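Local atomic coordinates of enoyl-acyl carrier protein reductase (Uncultured bacterium, PDB entry 6KIA), a protein that probably catalyses the NADH-dependent reduction of the enoyl-acyl carrier protein double bond in bacterial fatty acid synthesis and is linked to triclosan resistance. Residues G240-E245 / A265-E270; V285-E290 / G419-L424. All coordinates share one frame; numbering follows the deposited sequence.

Contact 1: G240-E245 / A265-E270; sequences GYHGTE and AKMRLE. With NAI (1,4-dihydronicotinamide adenine dinucleotide), chain D.
The backbones of 240-245 and 265-270 come nearest at Gly-240 and Lys-266, whose CA atoms are 6.1 Å apart, where the loop leaving strand 234-240 passes beside helix 263-278. Lys-266 sends its side chain along that loop. Its CG stands anti to the carbonyl carbon, chi2 bends the chain once (-62°), and CD, CE and NZ run extended past the backbone of Tyr-241 and Gly-240. CB of Lys-266 touches Tyr-241 O at 3.4 Å, a buried carbonyl without a polar partner in the model. Lys-266 NZ donates to both hydroxyls of the nicotinamide ribose, at 2.8 Å to NAI O2D and 3.0 Å to NAI O3D, and also to Tyr-239 O. Three acceptors fix the ammonium, and the paired bonds to O2D and O3D are consistent with a lysine that orients the ribose. This is the C-terminal edge of the parallel strands of a Rossmann-type domain, where the cofactor lies; Gly-240 O is 3.1 Å from NAI C6N, and CB of Tyr-241 lies 3.5 Å from NAI C5N. The Tyr-241 ring leads away from the helix, with Gly-243 N above one face and its hydroxyl bonded to Glu-290. Further along, His-242 points toward the helix, CG anti to the backbone N (chi1 -161°), and reaches Glu-270, one turn on from Lys-266. Its ND1 donates to Glu-270 OE2 at 2.7 Å, nearly straight at 164°, meeting the syn lone pair within the imidazole plane. Ring and carboxylate are nearly coplanar. OE2 takes a second bond from Asn-287 ND2, which would tend to keep the carboxylate ionised; its charge could raise the basicity of His-242. Met-267 comes obliquely to the same ring, its CG 3.6 Å from His-242 CE1.

Contact 2: V285-E290 / G419-L424; sequences VYNCPE and GPVLWL. With NAI (1,4-dihydronicotinamide adenine dinucleotide), chain D.
Four backbone hydrogen bonds join strands 285-287 and 421-423 and continue past them. Val-285 N gives to Pro-420 O, Leu-422 N to Val-285 O (2.9 Å), Asn-287 N to Leu-422 O (2.7 Å) and Leu-424 N to Asn-287 O. Val-285 thus bonds the residues flanking Val-421, its bridge partner, and Asn-287 those flanking Trp-423; with the bridges rising in the same order and the strand axes 22° apart, the pair is parallel. Where the strands part, a water lies within hydrogen-bonding distance of both Asn-287 O and Leu-424 O, and CD of Pro-289 lies against the latter carbonyl at 3.2 Å.

On the sheet face of Asn-287 and Trp-423, the two side chains run side by side. CB of Asn-287 stands almost exactly above the five-membered ring, 3.6 Å from its centroid, in a CH-pi contact. ND2 of Asn-287 continues over the six-membered part, 3.3 Å from Trp-423 CZ2, with the amide plane tilted 60° from the indole; its hydrogen bond goes to Glu-270, while Trp-423 NE1 bonds His-242 O.

Apolar contacts occupy the face of Tyr-286 and Leu-422, where CE2 of Tyr-286 is 4.1 Å from Leu-422 CD1. Leu-424 CD1 touches both Tyr-286 CD2 and Cys-288 SG, each at 4.0 Å.

Beyond Cys-288, Pro-289 O comes within 3.3 Å of NAI C4N, placing the nicotinamide beyond the C-terminal end of strand 283-287, as in Rossmann-type reductases.

Overall arrangement
Contacts 1 and 2 follow each other along the chain, helix 263-278 leading into strand 283-287, and their centres lie 7 Å apart. Strand 283-287 is shared ground: it pairs in parallel with strand 234-240 on one side and 421-423 on the other, and Gly-240 N lies 2.7 Å from Tyr-286 O, a probable backbone hydrogen bond. A second link is between side chains, Tyr-241 OH standing 2.5 Å from Glu-290 OE2, a probable hydrogen bond. Segments 240-245 and 285-290 both border the dihydronicotinamide ring of NAI, while Lys-266 of 265-270 binds the hydroxyls of its nicotinamide ribose. Segment 419-424 lies one strand further along the same sheet and does not touch NAI.

Contact 1: G240-E245 / A265-E270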
loop_
_atom_site.group_PDB
_atom_site.type_symbol
_atom_site.label_atom_id
_atom_site.label_comp_id
_atom_site.label_asym_id
_atom_site.label_seq_id
_atom_site.Cartn_x
_atom_site.Cartn_y
_atom_site.Cartn_z
ATOM N N GLY A 240 -3.970 -1.877 -3.559
ATOM C CA GLY A 240 -3.658 -3.270 -3.344
ATOM C C GLY A 240 -2.231 -3.528 -3.743
ATOM O O GLY A 240 -1.637 -2.732 -4.466
ATOM N N TYR A 241 -1.667 -4.630 -3.247
ATOM C CA TYR A 241 -0.442 -5.162 -3.863
ATOM C C TYR A 241 -0.673 -6.645 -4.138
ATOM O O TYR A 241 -1.117 -7.371 -3.249
ATOM C CB TYR A 241 0.799 -4.992 -2.984
ATOM C CG TYR A 241 2.015 -5.581 -3.679
ATOM C CD1 TYR A 241 2.530 -4.978 -4.821
ATOM C CD2 TYR A 241 2.607 -6.758 -3.222
ATOM C CE1 TYR A 241 3.608 -5.513 -5.493
ATOM C CE2 TYR A 241 3.697 -7.299 -3.880
ATOM C CZ TYR A 241 4.201 -6.676 -5.006
ATOM O OH TYR A 241 5.290 -7.204 -5.690
ATOM N N HIS A 242 -0.423 -7.065 -5.383
ATOM C CA HIS A 242 -0.620 -8.466 -5.753
ATOM C C HIS A 242 0.321 -8.785 -6.898
ATOM O O HIS A 242 -0.071 -9.384 -7.911
ATOM C CB HIS A 242 -2.082 -8.728 -6.144
ATOM C CG HIS A 242 -2.467 -10.177 -6.107
ATOM N ND1 HIS A 242 -3.777 -10.595 -5.989
ATOM C CD2 HIS A 242 -1.715 -11.302 -6.179
ATOM C CE1 HIS A 242 -3.812 -11.919 -5.963
ATOM N NE2 HIS A 242 -2.576 -12.372 -6.084
ATOM N N GLY A 243 1.551 -8.288 -6.778
ATOM C CA GLY A 243 2.522 -8.410 -7.850
ATOM C C GLY A 243 2.241 -7.443 -8.983
ATOM O O GLY A 243 1.150 -6.865 -9.087
ATOM N N THR A 244 3.216 -7.292 -9.876
ATOM C CA THR A 244 3.144 -6.267 -10.917
ATOM C C THR A 244 3.786 -6.751 -12.234
ATOM O O THR A 244 4.802 -7.445 -12.203
ATOM C CB THR A 244 3.867 -4.993 -10.430
ATOM O OG1 THR A 244 3.257 -4.540 -9.215
ATOM C CG2 THR A 244 3.848 -3.889 -11.493
ATOM N N GLU A 245 3.193 -6.395 -13.380
ATOM C CA GLU A 245 3.831 -6.725 -14.658
ATOM C C GLU A 245 4.896 -5.708 -14.991
ATOM O O GLU A 245 4.655 -4.474 -15.031
ATOM C CB GLU A 245 2.813 -6.784 -15.799
ATOM C CG GLU A 245 1.746 -7.841 -15.627
ATOM C CD GLU A 245 0.758 -7.882 -16.780
ATOM O OE1 GLU A 245 0.119 -6.850 -17.037
ATOM O OE2 GLU A 245 0.614 -8.940 -17.427
ATOM N N ALA A 265 -3.864 -10.920 3.415
ATOM C CA ALA A 265 -4.759 -9.794 3.716
ATOM C C ALA A 265 -5.104 -9.028 2.442
ATOM O O ALA A 265 -6.238 -8.580 2.275
ATOM C CB ALA A 265 -4.123 -8.861 4.746
ATOM N N LYS A 266 -4.137 -8.878 1.529
ATOM C CA LYS A 266 -4.437 -8.168 0.276
ATOM C C LYS A 266 -5.436 -8.977 -0.579
ATOM O O LYS A 266 -6.229 -8.399 -1.317
ATOM C CB LYS A 266 -3.164 -7.883 -0.526
ATOM C CG LYS A 266 -2.261 -6.784 0.101
ATOM C CD LYS A 266 -3.022 -5.440 0.146
ATOM C CE LYS A 266 -2.087 -4.298 0.547
ATOM N NZ LYS A 266 -2.763 -2.970 0.691
ATOM N N MET A 267 -5.383 -10.312 -0.508
ATOM C CA MET A 267 -6.371 -11.074 -1.282
ATOM C C MET A 267 -7.749 -11.020 -0.613
ATOM O O MET A 267 -8.794 -11.054 -1.289
ATOM C CB MET A 267 -5.900 -12.512 -1.498
ATOM C CG MET A 267 -4.804 -12.554 -2.547
ATOM S SD MET A 267 -4.221 -14.239 -2.923
ATOM C CE MET A 267 -3.407 -14.657 -1.395
ATOM N N ARG A 268 -7.762 -10.883 0.705
ATOM C CA ARG A 268 -9.030 -10.693 1.396
ATOM C C ARG A 268 -9.631 -9.322 1.046
ATOM O O ARG A 268 -10.841 -9.184 0.854
ATOM C CB ARG A 268 -8.841 -10.813 2.904
ATOM C CG ARG A 268 -10.135 -10.747 3.690
ATOM C CD ARG A 268 -9.891 -10.957 5.179
ATOM N NE ARG A 268 -11.155 -10.980 5.907
ATOM C CZ ARG A 268 -11.907 -12.067 6.071
ATOM N NH1 ARG A 268 -11.508 -13.243 5.600
ATOM N NH2 ARG A 268 -13.048 -11.976 6.730
ATOM N N LEU A 269 -8.763 -8.326 0.914
ATOM C CA LEU A 269 -9.170 -6.995 0.457
ATOM C C LEU A 269 -9.838 -7.061 -0.919
ATOM O O LEU A 269 -10.915 -6.472 -1.140
ATOM C CB LEU A 269 -7.951 -6.069 0.409
ATOM C CG LEU A 269 -8.156 -4.644 -0.113
ATOM C CD1 LEU A 269 -8.937 -3.819 0.915
ATOM C CD2 LEU A 269 -6.804 -4.003 -0.444
ATOM N N GLU A 270 -9.204 -7.786 -1.833
ATOM C CA GLU A 270 -9.791 -8.014 -3.155
ATOM C C GLU A 270 -11.174 -8.660 -3.052
ATOM O O GLU A 270 -12.124 -8.227 -3.713
ATOM C CB GLU A 270 -8.876 -8.889 -4.001
ATOM C CG GLU A 270 -7.592 -8.200 -4.389
ATOM C CD GLU A 270 -6.598 -9.142 -5.017
ATOM O OE1 GLU A 270 -6.771 -10.375 -4.876
ATOM O OE2 GLU A 270 -5.631 -8.649 -5.617
HETATM P PA NAI D . 2.357 4.721 3.993
HETATM O O1A NAI D . 2.493 6.138 3.527
HETATM O O2A NAI D . 3.128 4.330 5.238
HETATM O O5B NAI D . 0.802 4.432 4.154
HETATM C C5B NAI D . 0.358 3.508 5.127
HETATM C C4B NAI D . -1.149 3.867 5.309
HETATM O O4B NAI D . -1.711 2.784 6.268
HETATM C C3B NAI D . -1.329 5.011 5.867
HETATM O O3B NAI D . -2.480 5.748 5.282
HETATM C C2B NAI D . -1.621 4.665 7.458
HETATM O O2B NAI D . -2.283 5.818 8.096
HETATM C C1B NAI D . -2.340 3.598 7.404
HETATM N N9A NAI D . -2.114 2.729 8.578
HETATM C C8A NAI D . -1.072 2.015 9.039
HETATM N N7A NAI D . -1.447 1.421 10.170
HETATM C C5A NAI D . -2.735 1.761 10.410
HETATM C C6A NAI D . -3.539 1.383 11.475
HETATM N N6A NAI D . -3.328 0.553 12.628
HETATM N N1A NAI D . -4.799 1.848 11.515
HETATM C C2A NAI D . -5.258 2.682 10.530
HETATM N N3A NAI D . -4.454 3.056 9.465
HETATM C C4A NAI D . -3.171 2.578 9.430
HETATM O O3 NAI D . 2.853 3.659 2.826
HETATM P PN NAI D . 2.133 3.240 1.445
HETATM O O1N NAI D . 1.880 4.449 0.599
HETATM O O2N NAI D . 3.110 2.251 0.829
HETATM O O5D NAI D . 0.761 2.521 1.827
HETATM C C5D NAI D . -0.481 2.973 1.314
HETATM C C4D NAI D . -1.171 1.771 0.631
HETATM O O4D NAI D . -0.500 1.464 -0.462
HETATM C C3D NAI D . -1.098 0.530 1.519
HETATM O O3D NAI D . -2.323 -0.115 1.616
HETATM C C2D NAI D . -0.115 -0.357 0.722
HETATM O O2D NAI D . -0.283 -1.758 1.138
HETATM C C1D NAI D . -0.413 -0.113 -0.527
HETATM N N1N NAI D . 0.640 -0.490 -1.468
HETATM C C2N NAI D . 1.969 -0.209 -1.229
HETATM C C3N NAI D . 2.947 -0.646 -2.132
HETATM C C7N NAI D . 4.424 -0.319 -1.914
HETATM O O7N NAI D . 5.298 -0.947 -2.507
HETATM N N7N NAI D . 4.770 0.730 -1.023
HETATM C C4N NAI D . 2.613 -1.341 -3.285
HETATM C C5N NAI D . 1.258 -1.575 -3.545
HETATM C C6N NAI D . 0.285 -1.153 -2.632
#

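Contact 2: V285-E290 / G419-L424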
loop_
_atom_site.group_PDB
_atom_site.type_symbol
_atom_site.label_atom_id
_atom_site.label_comp_id
_atom_site.label_asym_id
_atom_site.label_seq_id
_atom_site.Cartn_x
_atom_site.Cartn_y
_atom_site.Cartn_z
ATOM N N VAL A 285 -10.211 -2.233 -5.965
ATOM C CA VAL A 285 -8.835 -2.348 -5.490
ATOM C C VAL A 285 -7.906 -2.162 -6.661
ATOM O O VAL A 285 -8.031 -2.848 -7.679
ATOM C CB VAL A 285 -8.548 -3.722 -4.848
ATOM C CG1 VAL A 285 -7.055 -3.866 -4.532
ATOM C CG2 VAL A 285 -9.409 -3.914 -3.597
ATOM N N TYR A 286 -6.977 -1.223 -6.531
ATOM C CA TYR A 286 -5.988 -1.000 -7.575
ATOM C C TYR A 286 -4.701 -1.633 -7.141
ATOM O O TYR A 286 -4.067 -1.158 -6.202
ATOM C CB TYR A 286 -5.805 0.505 -7.849
ATOM C CG TYR A 286 -7.040 1.154 -8.448
ATOM C CD1 TYR A 286 -8.046 1.684 -7.630
ATOM C CD2 TYR A 286 -7.212 1.197 -9.814
ATOM C CE1 TYR A 286 -9.173 2.263 -8.188
ATOM C CE2 TYR A 286 -8.337 1.775 -10.382
ATOM C CZ TYR A 286 -9.296 2.303 -9.579
ATOM O OH TYR A 286 -10.407 2.875 -10.184
ATOM N N ASN A 287 -4.334 -2.727 -7.803
ATOM C CA ASN A 287 -3.076 -3.416 -7.484
ATOM C C ASN A 287 -1.911 -2.685 -8.130
ATOM O O ASN A 287 -1.733 -2.700 -9.363
ATOM C CB ASN A 287 -3.130 -4.880 -7.910
ATOM C CG ASN A 287 -3.919 -5.731 -6.936
ATOM O OD1 ASN A 287 -3.846 -5.528 -5.706
ATOM N ND2 ASN A 287 -4.709 -6.672 -7.465
ATOM N N CYS A 288 -1.160 -1.980 -7.293
ATOM C CA CYS A 288 -0.149 -1.020 -7.763
ATOM C C CYS A 288 1.272 -1.551 -7.688
ATOM O O CYS A 288 1.526 -2.514 -6.965
ATOM C CB CYS A 288 -0.257 0.274 -6.945
ATOM S SG CYS A 288 -1.806 1.209 -7.263
ATOM N N PRO A 289 2.215 -0.915 -8.400
ATOM C CA PRO A 289 3.601 -1.427 -8.375
ATOM C C PRO A 289 4.352 -1.310 -7.058
ATOM O O PRO A 289 4.020 -0.520 -6.183
ATOM C CB PRO A 289 4.312 -0.542 -9.406
ATOM C CG PRO A 289 3.254 -0.082 -10.305
ATOM C CD PRO A 289 2.062 0.155 -9.402
ATOM N N GLU A 290 5.417 -2.106 -6.954
ATOM C CA GLU A 290 6.400 -1.985 -5.891
ATOM C C GLU A 290 7.062 -0.613 -5.945
ATOM O O GLU A 290 7.595 -0.205 -7.005
ATOM C CB GLU A 290 7.488 -3.062 -6.049
ATOM C CG GLU A 290 6.984 -4.502 -6.157
ATOM C CD GLU A 290 6.592 -4.929 -7.581
ATOM O OE1 GLU A 290 6.600 -4.103 -8.525
ATOM O OE2 GLU A 290 6.280 -6.118 -7.765
ATOM N N GLY A 419 -13.946 -2.650 -13.123
ATOM C CA GLY A 419 -14.203 -3.790 -12.267
ATOM C C GLY A 419 -13.739 -3.596 -10.840
ATOM O O GLY A 419 -13.164 -2.569 -10.507
ATOM N N PRO A 420 -13.977 -4.598 -9.994
ATOM C CA PRO A 420 -13.645 -4.488 -8.570
ATOM C C PRO A 420 -12.142 -4.596 -8.263
ATOM O O PRO A 420 -11.739 -4.197 -7.170
ATOM C CB PRO A 420 -14.410 -5.664 -7.949
ATOM C CG PRO A 420 -14.551 -6.653 -9.052
ATOM C CD PRO A 420 -14.696 -5.851 -10.308
ATOM N N VAL A 421 -11.366 -5.194 -9.162
ATOM C CA VAL A 421 -9.929 -5.393 -8.953
ATOM C C VAL A 421 -9.187 -5.159 -10.259
ATOM O O VAL A 421 -9.468 -5.816 -11.273
ATOM C CB VAL A 421 -9.601 -6.819 -8.429
ATOM C CG1 VAL A 421 -8.118 -6.911 -8.096
ATOM C CG2 VAL A 421 -10.455 -7.202 -7.211
ATOM N N LEU A 422 -8.262 -4.200 -10.253
ATOM C CA LEU A 422 -7.545 -3.810 -11.451
ATOM C C LEU A 422 -6.064 -3.641 -11.157
ATOM O O LEU A 422 -5.694 -2.999 -10.171
ATOM C CB LEU A 422 -8.097 -2.502 -12.021
ATOM C CG LEU A 422 -9.563 -2.525 -12.464
ATOM C CD1 LEU A 422 -10.030 -1.112 -12.820
ATOM C CD2 LEU A 422 -9.679 -3.473 -13.659
ATOM N N TRP A 423 -5.229 -4.206 -12.012
ATOM C CA TRP A 423 -3.786 -4.004 -11.892
ATOM C C TRP A 423 -3.337 -2.777 -12.688
ATOM O O TRP A 423 -3.669 -2.632 -13.881
ATOM C CB TRP A 423 -3.016 -5.239 -12.381
ATOM C CG TRP A 423 -2.704 -6.317 -11.386
ATOM C CD1 TRP A 423 -1.473 -6.614 -10.859
ATOM C CD2 TRP A 423 -3.615 -7.283 -10.835
ATOM N NE1 TRP A 423 -1.560 -7.705 -10.041
ATOM C CE2 TRP A 423 -2.865 -8.124 -9.978
ATOM C CE3 TRP A 423 -4.986 -7.508 -10.966
ATOM C CZ2 TRP A 423 -3.443 -9.180 -9.268
ATOM C CZ3 TRP A 423 -5.559 -8.579 -10.260
ATOM C CH2 TRP A 423 -4.793 -9.390 -9.424
ATOM N N LEU A 424 -2.546 -1.922 -12.035
ATOM C CA LEU A 424 -1.845 -0.831 -12.697
ATOM C C LEU A 424 -0.383 -1.245 -12.795
ATOM O O LEU A 424 0.360 -1.117 -11.823
ATOM C CB LEU A 424 -1.988 0.473 -11.898
ATOM C CG LEU A 424 -3.433 0.870 -11.561
ATOM C CD1 LEU A 424 -3.443 2.188 -10.807
ATOM C CD2 LEU A 424 -4.238 0.998 -12.861
HETATM P PA NAI D . 2.357 4.721 3.993
HETATM O O1A NAI D . 2.493 6.138 3.527
HETATM O O2A NAI D . 3.128 4.330 5.238
HETATM O O5B NAI D . 0.802 4.432 4.154
HETATM C C5B NAI D . 0.358 3.508 5.127
HETATM C C4B NAI D . -1.149 3.867 5.309
HETATM O O4B NAI D . -1.711 2.784 6.268
HETATM C C3B NAI D . -1.329 5.011 5.867
HETATM O O3B NAI D . -2.480 5.748 5.282
HETATM C C2B NAI D . -1.621 4.665 7.458
HETATM O O2B NAI D . -2.283 5.818 8.096
HETATM C C1B NAI D . -2.340 3.598 7.404
HETATM N N9A NAI D . -2.114 2.729 8.578
HETATM C C8A NAI D . -1.072 2.015 9.039
HETATM N N7A NAI D . -1.447 1.421 10.170
HETATM C C5A NAI D . -2.735 1.761 10.410
HETATM C C6A NAI D . -3.539 1.383 11.475
HETATM N N6A NAI D . -3.328 0.553 12.628
HETATM N N1A NAI D . -4.799 1.848 11.515
HETATM C C2A NAI D . -5.258 2.682 10.530
HETATM N N3A NAI D . -4.454 3.056 9.465
HETATM C C4A NAI D . -3.171 2.578 9.430
HETATM O O3 NAI D . 2.853 3.659 2.826
HETATM P PN NAI D . 2.133 3.240 1.445
HETATM O O1N NAI D . 1.880 4.449 0.599
HETATM O O2N NAI D . 3.110 2.251 0.829
HETATM O O5D NAI D . 0.761 2.521 1.827
HETATM C C5D NAI D . -0.481 2.973 1.314
HETATM C C4D NAI D . -1.171 1.771 0.631
HETATM O O4D NAI D . -0.500 1.464 -0.462
HETATM C C3D NAI D . -1.098 0.530 1.519
HETATM O O3D NAI D . -2.323 -0.115 1.616
HETATM C C2D NAI D . -0.115 -0.357 0.722
HETATM O O2D NAI D . -0.283 -1.758 1.138
HETATM C C1D NAI D . -0.413 -0.113 -0.527
HETATM N N1N NAI D . 0.640 -0.490 -1.468
HETATM C C2N NAI D . 1.969 -0.209 -1.229
HETATM C C3N NAI D . 2.947 -0.646 -2.132
HETATM C C7N NAI D . 4.424 -0.319 -1.914
HETATM O O7N NAI D . 5.298 -0.947 -2.507
HETATM N N7N NAI D . 4.770 0.730 -1.023
HETATM C C4N NAI D . 2.613 -1.341 -3.285
HETATM C C5N NAI D . 1.258 -1.575 -3.545
HETATM C C6N NAI D . 0.285 -1.153 -2.632
HETATM O O HOH W 1 0.752 -3.559 -10.317
#